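Side-chain contact in alpha-amylase (Eisenia fetida, PDB 6M4K), which probably catalyses the endohydrolysis of alpha-1,4-glucosidic linkages in starch-like polysaccharides, as a calcium- and chloride-dependent enzyme of glycoside hydrolase family 13: residues A[266-271]-A[275-280]. Numbering follows the deposited sequence.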
loop_
_atom_site.group_PDB
_atom_site.type_symbol
_atom_site.label_atom_id
_atom_site.label_comp_id
_atom_site.label_asym_id
_atom_site.label_seq_id
_atom_site.Cartn_x
_atom_site.Cartn_y
_atom_site.Cartn_z
ATOM N N GLY A 266 -3.204 -6.682 12.702
ATOM C CA GLY A 266 -1.955 -7.150 13.286
ATOM C C GLY A 266 -2.133 -7.592 14.726
ATOM O O GLY A 266 -1.731 -8.695 15.109
ATOM N N ASN A 267 -2.779 -6.754 15.533
ATOM C CA ASN A 267 -3.032 -7.124 16.922
ATOM C C ASN A 267 -3.891 -8.379 17.019
ATOM O O ASN A 267 -3.652 -9.235 17.882
ATOM C CB ASN A 267 -3.685 -5.951 17.657
ATOM C CG ASN A 267 -2.677 -4.911 18.100
ATOM O OD1 ASN A 267 -1.518 -5.240 18.371
ATOM N ND2 ASN A 267 -3.100 -3.655 18.179
ATOM N N VAL A 268 -4.906 -8.506 16.162
ATOM C CA VAL A 268 -5.804 -9.651 16.249
ATOM C C VAL A 268 -5.073 -10.940 15.896
ATOM O O VAL A 268 -5.127 -11.926 16.643
ATOM C CB VAL A 268 -7.056 -9.446 15.376
ATOM C CG1 VAL A 268 -7.833 -10.755 15.274
ATOM C CG2 VAL A 268 -7.944 -8.347 15.969
ATOM N N VAL A 269 -4.378 -10.957 14.756
ATOM C CA VAL A 269 -3.723 -12.189 14.320
ATOM C C VAL A 269 -2.585 -12.562 15.261
ATOM O O VAL A 269 -2.320 -13.751 15.489
ATOM C CB VAL A 269 -3.294 -12.081 12.844
ATOM C CG1 VAL A 269 -2.463 -13.290 12.421
ATOM C CG2 VAL A 269 -4.528 -11.960 11.964
ATOM N N ARG A 270 -1.908 -11.569 15.831
ATOM C CA ARG A 270 -0.874 -11.838 16.827
ATOM C C ARG A 270 -1.448 -12.240 18.176
ATOM O O ARG A 270 -0.685 -12.689 19.042
ATOM C CB ARG A 270 -0.033 -10.591 17.048
ATOM C CG ARG A 270 0.904 -10.233 15.896
ATOM C CD ARG A 270 1.515 -8.889 16.148
ATOM N NE ARG A 270 2.549 -8.536 15.181
ATOM C CZ ARG A 270 3.829 -8.876 15.293
ATOM N NH1 ARG A 270 4.247 -9.593 16.336
ATOM N NH2 ARG A 270 4.697 -8.494 14.368
ATOM N N LYS A 271 -2.753 -12.062 18.386
ATOM C CA LYS A 271 -3.392 -12.305 19.682
ATOM C C LYS A 271 -2.811 -11.419 20.774
ATOM O O LYS A 271 -2.724 -11.829 21.934
ATOM C CB LYS A 271 -3.331 -13.775 20.094
ATOM C CG LYS A 271 -3.879 -14.721 19.075
ATOM C CD LYS A 271 -3.588 -16.133 19.509
ATOM C CE LYS A 271 -3.401 -16.991 18.307
ATOM N NZ LYS A 271 -2.945 -18.373 18.626
ATOM N N GLN A 275 -6.433 -10.488 22.310
ATOM C CA GLN A 275 -7.305 -10.382 21.151
ATOM C C GLN A 275 -7.719 -11.762 20.644
ATOM O O GLN A 275 -7.037 -12.768 20.874
ATOM C CB GLN A 275 -6.605 -9.610 20.036
ATOM C CG GLN A 275 -6.928 -8.134 20.006
ATOM C CD GLN A 275 -8.382 -7.858 19.633
ATOM O OE1 GLN A 275 -9.170 -8.780 19.417
ATOM N NE2 GLN A 275 -8.738 -6.581 19.559
ATOM N N ARG A 276 -8.854 -11.793 19.939
ATOM C CA ARG A 276 -9.446 -13.022 19.420
ATOM C C ARG A 276 -9.872 -12.837 17.972
ATOM O O ARG A 276 -10.536 -11.849 17.634
ATOM C CB ARG A 276 -10.676 -13.417 20.236
ATOM C CG ARG A 276 -10.354 -13.785 21.666
ATOM C CD ARG A 276 -11.615 -13.894 22.482
ATOM N NE ARG A 276 -11.306 -14.211 23.872
ATOM C CZ ARG A 276 -12.167 -14.071 24.873
ATOM N NH1 ARG A 276 -13.389 -13.609 24.638
ATOM N NH2 ARG A 276 -11.800 -14.385 26.107
ATOM N N LEU A 277 -9.519 -13.812 17.128
ATOM C CA LEU A 277 -9.936 -13.780 15.730
ATOM C C LEU A 277 -11.444 -13.658 15.607
ATOM O O LEU A 277 -11.943 -13.028 14.662
ATOM C CB LEU A 277 -9.458 -15.056 15.034
ATOM C CG LEU A 277 -9.298 -14.996 13.517
ATOM C CD1 LEU A 277 -8.171 -14.055 13.128
ATOM C CD2 LEU A 277 -9.039 -16.397 12.974
ATOM N N ALA A 278 -12.187 -14.231 16.559
ATOM C CA ALA A 278 -13.638 -14.165 16.521
ATOM C C ALA A 278 -14.160 -12.735 16.562
ATOM O O ALA A 278 -15.284 -12.489 16.120
ATOM C CB ALA A 278 -14.236 -14.974 17.680
ATOM N N ASN A 279 -13.371 -11.792 17.081
ATOM C CA ASN A 279 -13.796 -10.396 17.135
ATOM C C ASN A 279 -13.918 -9.754 15.758
ATOM O O ASN A 279 -14.497 -8.664 15.659
ATOM C CB ASN A 279 -12.818 -9.580 17.981
ATOM C CG ASN A 279 -12.861 -9.960 19.447
ATOM O OD1 ASN A 279 -13.861 -10.493 19.924
ATOM N ND2 ASN A 279 -11.781 -9.683 20.170
ATOM N N LEU A 280 -13.385 -10.380 14.709
ATOM C CA LEU A 280 -13.459 -9.820 13.362
ATOM C C LEU A 280 -14.849 -9.904 12.750
ATOM O O LEU A 280 -15.028 -9.450 11.614
ATOM C CB LEU A 280 -12.441 -10.508 12.455
ATOM C CG LEU A 280 -10.978 -10.298 12.842
ATOM C CD1 LEU A 280 -10.057 -11.089 11.928
ATOM C CD2 LEU A 280 -10.608 -8.813 12.827
#
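With CG1 turned anti to the backbone N (chi1 169°) and CG2 beside that nitrogen, Val268 straddles the start of segment 275-280, CG1 set chiefly against Leu277 and Leu280, CG2 against the carboxamide of Gln275. It is a worked example of a helix end packed by the chain that follows it, here on the outside of a TIM barrel: helix 259-270, after the sixth barrel strand, ends in a Schellman motif at Lys271, and a 3-10 turn then lies against its last turn. No hydrogen bond joins the two segments, so packing carries the contact. CG1 of Val268 lies 3.7 Å from CA of Leu277 and 4.0 Å from its CD1, while CG of Leu280 sits 4.0 Å from the same methyl. Val269 plays a lesser part here and turns to helix 322-334, whose Phe331 also touches Leu280. A bend at chi2 (-67°) folds the chain of Gln275 so that its carboxamide lies beside Val268, CD being 3.7 Å from CG2; farther back, CB of Gln275 rests 3.7 Å from the carbonyl O of Asn267. Outside the pair, Gln415 bonds the backbone of both Gln275 and Leu277, tying the turn to the C-terminal all-beta domain. Two donors fix the rotation of the Gln275 amide and satisfy its oxygen: the backbone N of Arg276 reaches a lone pair of OE1 in the carbonyl plane at 3.1 Å, whereas ND2 of Asn279, tilted 29° from that plane, donates to OE1 at 2.9 Å.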